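Hypothetical protein (Streptococcus pneumoniae, PDB 2HIY) is of unknown function but belongs to the DUF1697 family, built from two four-stranded antiparallel sheets with flanking helices. Local coordinates at residues Asn20-Ala25 with Val69-Ile74; Tyr7-Arg12 with Gly46-Thr51. One frame throughout, in Å; residues are numbered along the deposited sequence.

Interaction 1 (Asn20-Ala25 with Val69-Ile74)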
loop_
_atom_site.group_PDB
_atom_site.type_symbol
_atom_site.label_atom_id
_atom_site.label_comp_id
_atom_site.label_asym_id
_atom_site.label_seq_id
_atom_site.Cartn_x
_atom_site.Cartn_y
_atom_site.Cartn_z
ATOM N N ASN D 20 16.115 -1.397 -6.822
ATOM C CA ASN D 20 17.263 -0.507 -6.596
ATOM C C ASN D 20 17.979 -0.875 -5.306
ATOM O O ASN D 20 18.320 -0.018 -4.503
ATOM C CB ASN D 20 16.855 0.978 -6.626
ATOM C CG ASN D 20 16.388 1.430 -7.996
ATOM O OD1 ASN D 20 16.256 0.624 -8.927
ATOM N ND2 ASN D 20 16.176 2.735 -8.132
ATOM N N LYS D 21 18.216 -2.170 -5.152
ATOM C CA LYS D 21 18.712 -2.727 -3.907
ATOM C C LYS D 21 20.219 -2.535 -3.784
ATOM O O LYS D 21 20.976 -2.882 -4.666
ATOM C CB LYS D 21 18.383 -4.224 -3.811
ATOM C CG LYS D 21 18.795 -4.835 -2.468
ATOM C CD LYS D 21 18.218 -6.237 -2.258
ATOM C CE LYS D 21 18.841 -6.898 -1.023
ATOM N NZ LYS D 21 18.583 -8.371 -0.932
ATOM N N VAL D 22 20.610 -1.985 -2.643
ATOM C CA VAL D 22 22.010 -1.828 -2.297
ATOM C C VAL D 22 22.172 -2.334 -0.876
ATOM O O VAL D 22 21.493 -1.830 0.031
ATOM C CB VAL D 22 22.452 -0.358 -2.384
ATOM C CG1 VAL D 22 23.948 -0.228 -2.026
ATOM C CG2 VAL D 22 22.153 0.219 -3.770
ATOM N N VAL D 23 23.048 -3.316 -0.693
ATOM C CA VAL D 23 23.326 -3.837 0.638
ATOM C C VAL D 23 24.500 -3.038 1.191
ATOM O O VAL D 23 25.582 -3.035 0.602
ATOM C CB VAL D 23 23.623 -5.339 0.585
ATOM C CG1 VAL D 23 23.989 -5.878 1.972
ATOM C CG2 VAL D 23 22.410 -6.098 0.040
HETATM N N MSE D 24 24.291 -2.382 2.327
HETATM C CA MSE D 24 25.278 -1.444 2.864
HETATM C C MSE D 24 26.613 -2.114 3.127
HETATM O O MSE D 24 27.650 -1.582 2.760
HETATM C CB MSE D 24 24.774 -0.736 4.134
HETATM C CG MSE D 24 23.714 0.309 3.855
HETATM SE SE MSE D 24 24.215 1.715 2.571
HETATM C CE MSE D 24 22.914 1.247 1.205
ATOM N N ALA D 25 26.622 -3.293 3.736
ATOM C CA ALA D 25 27.899 -3.942 3.975
ATOM C C ALA D 25 28.650 -4.236 2.671
ATOM O O ALA D 25 29.894 -4.194 2.635
ATOM C CB ALA D 25 27.709 -5.223 4.785
ATOM N N VAL D 69 28.823 0.586 -13.439
ATOM C CA VAL D 69 29.071 -0.851 -13.568
ATOM C C VAL D 69 28.279 -1.627 -12.527
ATOM O O VAL D 69 27.663 -2.649 -12.846
ATOM C CB VAL D 69 30.564 -1.183 -13.405
ATOM C CG1 VAL D 69 30.779 -2.714 -13.387
ATOM C CG2 VAL D 69 31.357 -0.542 -14.516
ATOM N N HIS D 70 28.299 -1.165 -11.276
ATOM C CA HIS D 70 27.811 -1.967 -10.154
ATOM C C HIS D 70 26.374 -1.699 -9.726
ATOM O O HIS D 70 25.684 -2.604 -9.242
ATOM C CB HIS D 70 28.742 -1.811 -8.953
ATOM C CG HIS D 70 30.102 -2.331 -9.225
ATOM N ND1 HIS D 70 30.459 -3.639 -8.963
ATOM C CD2 HIS D 70 31.176 -1.748 -9.803
ATOM C CE1 HIS D 70 31.709 -3.827 -9.343
ATOM N NE2 HIS D 70 32.163 -2.710 -9.875
ATOM N N TYR D 71 25.938 -0.445 -9.866
ATOM C CA TYR D 71 24.581 -0.029 -9.461
ATOM C C TYR D 71 24.070 0.999 -10.451
ATOM O O TYR D 71 23.971 2.171 -10.115
ATOM C CB TYR D 71 24.602 0.604 -8.051
ATOM C CG TYR D 71 25.141 -0.346 -7.018
ATOM C CD1 TYR D 71 24.350 -1.382 -6.516
ATOM C CD2 TYR D 71 26.465 -0.230 -6.545
ATOM C CE1 TYR D 71 24.858 -2.302 -5.578
ATOM C CE2 TYR D 71 26.990 -1.161 -5.628
ATOM C CZ TYR D 71 26.179 -2.170 -5.131
ATOM O OH TYR D 71 26.659 -3.084 -4.214
ATOM N N PRO D 72 23.723 0.565 -11.670
ATOM C CA PRO D 72 23.437 1.497 -12.760
ATOM C C PRO D 72 22.190 2.349 -12.546
ATOM O O PRO D 72 22.025 3.334 -13.269
ATOM C CB PRO D 72 23.306 0.591 -14.005
ATOM C CG PRO D 72 23.403 -0.768 -13.539
ATOM C CD PRO D 72 23.693 -0.850 -12.096
ATOM N N PHE D 73 21.337 2.000 -11.591
ATOM C CA PHE D 73 20.203 2.855 -11.218
ATOM C C PHE D 73 20.618 4.052 -10.365
ATOM O O PHE D 73 19.802 4.940 -10.104
ATOM C CB PHE D 73 19.151 2.017 -10.490
ATOM C CG PHE D 73 19.720 1.153 -9.386
ATOM C CD1 PHE D 73 19.961 1.698 -8.127
ATOM C CD2 PHE D 73 20.028 -0.195 -9.602
ATOM C CE1 PHE D 73 20.509 0.929 -7.115
ATOM C CE2 PHE D 73 20.549 -0.968 -8.579
ATOM C CZ PHE D 73 20.783 -0.401 -7.326
ATOM N N ILE D 74 21.866 4.088 -9.905
ATOM C CA ILE D 74 22.375 5.287 -9.206
ATOM C C ILE D 74 22.940 6.210 -10.284
ATOM O O ILE D 74 24.057 6.008 -10.772
ATOM C CB ILE D 74 23.430 4.919 -8.133
ATOM C CG1 ILE D 74 22.770 4.033 -7.045
ATOM C CG2 ILE D 74 24.057 6.201 -7.532
ATOM C CD1 ILE D 74 23.706 3.542 -5.916
HETATM O O HOH W 1 24.744 -4.442 -2.756
#
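In the ferredoxin-like beta-alpha-beta-beta-alpha-beta half of this DUF1697 protein, the loop entering helix 24-34 packs against the turn leaving helix 56-70. Tyr-71 to Ile-74 form a type I beta turn, closed by the bond from Ile-74 N to Tyr-71 O. No direct hydrogen bond joins the two segments.

The main contact is a stack on Phe-73. The CA of Asn-20 sits over the centre of the ring, in a CH-pi contact 3.6 Å from the centroid. The Asn-20 side-chain amide lies nearly parallel to the ring, with the planes 7° apart. It covers the ring near Phe-73 CG, and OD1 comes 3.5 Å from that atom. The opposite face carries CB of Tyr-71, offset toward the rim. CG of Phe-73 takes the crowded position between backbone N and carbonyl carbon (chi1 49°). The amide is held from outside by a hydrogen bond from Asn-20 ND2 to Gly-13 O.

Apolar packing centres on Val-22. Its CG2, anti to the carbonyl carbon, meets the edge of the Phe-73 ring in plane, 3.8 Å from CE1. The same methyl reaches Tyr-71 CD1 at 3.9 Å and, more loosely, Ile-74 CD1. CG1 lies over one face of the Tyr-71 ring, toward its rim. Leu-27 of helix 24-34 also touches both Val-22 and Tyr-71.

The polar link is made through water. Val-23 occupies the N-cap position of helix 24-34. Tyr-71 OH is hydrogen-bonded to Glu-30 OE1 on that helix and is linked through one water to Val-23 N. The water accepts from Val-23 N at 2.9 Å and donates to Tyr-71 OH at 2.8 Å.

Interaction 2 (Tyr7-Arg12 with Gly46-Thr51)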
loop_
_atom_site.group_PDB
_atom_site.type_symbol
_atom_site.label_atom_id
_atom_site.label_comp_id
_atom_site.label_asym_id
_atom_site.label_seq_id
_atom_site.Cartn_x
_atom_site.Cartn_y
_atom_site.Cartn_z
ATOM N N TYR D 7 34.381 12.881 3.409
ATOM C CA TYR D 7 33.301 13.136 2.450
ATOM C C TYR D 7 32.022 12.435 2.833
ATOM O O TYR D 7 32.060 11.359 3.450
ATOM C CB TYR D 7 33.674 12.615 1.054
ATOM C CG TYR D 7 34.760 13.414 0.384
ATOM C CD1 TYR D 7 36.101 13.016 0.456
ATOM C CD2 TYR D 7 34.454 14.586 -0.318
ATOM C CE1 TYR D 7 37.092 13.753 -0.131
ATOM C CE2 TYR D 7 35.447 15.336 -0.939
ATOM C CZ TYR D 7 36.780 14.912 -0.836
ATOM O OH TYR D 7 37.813 15.617 -1.431
ATOM N N ALA D 8 30.894 13.047 2.468
ATOM C CA ALA D 8 29.588 12.405 2.477
ATOM C C ALA D 8 29.193 12.196 1.024
ATOM O O ALA D 8 29.259 13.117 0.196
ATOM C CB ALA D 8 28.527 13.291 3.183
ATOM N N LEU D 9 28.778 10.975 0.743
ATOM C CA LEU D 9 28.285 10.549 -0.551
ATOM C C LEU D 9 26.820 10.179 -0.370
ATOM O O LEU D 9 26.511 9.224 0.347
ATOM C CB LEU D 9 29.090 9.314 -0.970
ATOM C CG LEU D 9 28.640 8.582 -2.241
ATOM C CD1 LEU D 9 28.654 9.489 -3.478
ATOM C CD2 LEU D 9 29.575 7.352 -2.450
ATOM N N LEU D 10 25.930 10.948 -0.987
ATOM C CA LEU D 10 24.484 10.770 -0.804
ATOM C C LEU D 10 23.869 10.385 -2.122
ATOM O O LEU D 10 24.162 11.003 -3.146
ATOM C CB LEU D 10 23.839 12.074 -0.295
ATOM C CG LEU D 10 24.566 12.751 0.868
ATOM C CD1 LEU D 10 23.778 14.042 1.161
ATOM C CD2 LEU D 10 24.673 11.866 2.093
ATOM N N VAL D 11 23.026 9.368 -2.109
ATOM C CA VAL D 11 22.374 8.943 -3.343
ATOM C C VAL D 11 20.863 8.906 -3.135
ATOM O O VAL D 11 20.376 8.744 -2.033
ATOM C CB VAL D 11 22.922 7.597 -3.858
ATOM C CG1 VAL D 11 24.433 7.680 -4.153
ATOM C CG2 VAL D 11 22.660 6.499 -2.871
ATOM N N ARG D 12 20.125 9.101 -4.217
ATOM C CA ARG D 12 18.673 9.037 -4.150
ATOM C C ARG D 12 18.166 7.763 -4.796
ATOM O O ARG D 12 18.858 7.150 -5.634
ATOM C CB ARG D 12 18.072 10.234 -4.902
ATOM C CG ARG D 12 18.364 10.191 -6.395
ATOM C CD ARG D 12 17.238 10.651 -7.339
ATOM N NE ARG D 12 15.888 10.587 -6.800
ATOM C CZ ARG D 12 14.947 9.706 -7.153
ATOM N NH1 ARG D 12 13.750 9.791 -6.588
ATOM N NH2 ARG D 12 15.182 8.770 -8.052
ATOM N N GLY D 46 21.081 5.559 1.539
ATOM C CA GLY D 46 22.200 5.960 0.700
ATOM C C GLY D 46 22.955 7.149 1.263
ATOM O O GLY D 46 23.015 8.214 0.635
ATOM N N ASN D 47 23.584 6.949 2.426
ATOM C CA ASN D 47 24.358 7.978 3.110
ATOM C C ASN D 47 25.661 7.313 3.476
ATOM O O ASN D 47 25.702 6.506 4.432
ATOM C CB ASN D 47 23.638 8.444 4.387
ATOM C CG ASN D 47 22.237 8.904 4.109
ATOM O OD1 ASN D 47 22.047 9.932 3.455
ATOM N ND2 ASN D 47 21.247 8.136 4.548
ATOM N N ILE D 48 26.695 7.601 2.693
ATOM C CA ILE D 48 28.007 6.979 2.825
ATOM C C ILE D 48 29.025 8.026 3.200
ATOM O O ILE D 48 28.954 9.170 2.722
ATOM C CB ILE D 48 28.433 6.303 1.471
ATOM C CG1 ILE D 48 27.583 5.064 1.239
ATOM C CG2 ILE D 48 29.926 5.913 1.468
ATOM C CD1 ILE D 48 28.104 3.807 2.001
ATOM N N PHE D 49 29.981 7.656 4.052
ATOM C CA PHE D 49 31.033 8.543 4.456
ATOM C C PHE D 49 32.356 7.844 4.254
ATOM O O PHE D 49 32.474 6.635 4.512
ATOM C CB PHE D 49 30.842 8.958 5.932
ATOM C CG PHE D 49 29.484 9.504 6.186
ATOM C CD1 PHE D 49 29.218 10.873 6.029
ATOM C CD2 PHE D 49 28.424 8.633 6.408
ATOM C CE1 PHE D 49 27.910 11.362 6.180
ATOM C CE2 PHE D 49 27.114 9.102 6.549
ATOM C CZ PHE D 49 26.861 10.490 6.420
ATOM N N PHE D 50 33.329 8.596 3.773
ATOM C CA PHE D 50 34.644 8.006 3.535
ATOM C C PHE D 50 35.705 9.087 3.608
ATOM O O PHE D 50 35.384 10.281 3.549
ATOM C CB PHE D 50 34.686 7.276 2.181
ATOM C CG PHE D 50 34.586 8.185 0.992
ATOM C CD1 PHE D 50 35.725 8.763 0.413
ATOM C CD2 PHE D 50 33.342 8.436 0.411
ATOM C CE1 PHE D 50 35.633 9.620 -0.697
ATOM C CE2 PHE D 50 33.247 9.283 -0.690
ATOM C CZ PHE D 50 34.391 9.865 -1.263
ATOM N N THR D 51 36.960 8.664 3.686
ATOM C CA THR D 51 38.063 9.579 3.719
ATOM C C THR D 51 38.927 9.326 2.499
ATOM O O THR D 51 39.120 8.181 2.081
ATOM C CB THR D 51 38.866 9.390 5.014
ATOM O OG1 THR D 51 37.984 9.615 6.113
ATOM C CG2 THR D 51 40.048 10.368 5.111
#
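Strands 7-10 and 47-51 run antiparallel, their axes 4.6 Å apart at closest approach and 151° between directions. Tyr-7 with Phe-50 and Leu-9 with Ile-48 are hydrogen-bonded pairs. The straightest bond is Leu-9 N to Ile-48 O, 2.7 Å long at 177°. Val-11 N donates to a lone pair of Gly-46 O, continuing the ladder. Gly-46 brings its CA to 3.6 Å from Val-11 CG2.

Tyr-7, Leu-9, Ile-48 and Phe-50 share one face. Tyr-7 CB lies over the Phe-50 ring, 3.9 Å from its centroid. The Tyr-7 and Phe-50 rings are tilted by 24° and displaced, with centroids 5.3 Å apart, so there is little face-to-face overlap. Leu-9 CB meets the Phe-50 edge and, side by side, Ile-48 CB. On the other face Ala-8 CB touches Phe-49 CE1 at 3.6 Å, and Leu-10 CD2 lies 3.5 Å from Asn-47 OD1. That oxygen accepts from Arg-169 NE, while Asn-47 ND2 bonds to Ser-45 OG and Tyr-42 O.

These are the two central strands of a four-stranded sheet, between 39-41 and 78-81. Helix 56-70 packs on the Tyr-7 and Leu-9 face, and helix 171-182 on the Ala-8 and Phe-49 face.

In the fold
Interaction 2 lies in the core, its centre about 8 Å from the centre of the chain, and its touching residues are all buried. Interaction 1 has its centre about 17 Å from the centre of the chain and is only partly buried. Both pack aromatic rings, but interaction 2 is joined by direct backbone hydrogen bonds, whereas interaction 1 has none and uses a bridging water. Strand 5-10 is followed by helix 24-34, and strand 47-52 by helix 56-70, so one contact joins the strands and the other the start of helix 24-34 and the turn after helix 56-70. Their centres are about 13 Å apart. They touch where Ile-74 CG2 packs 3.7 Å from Val-11 CG1.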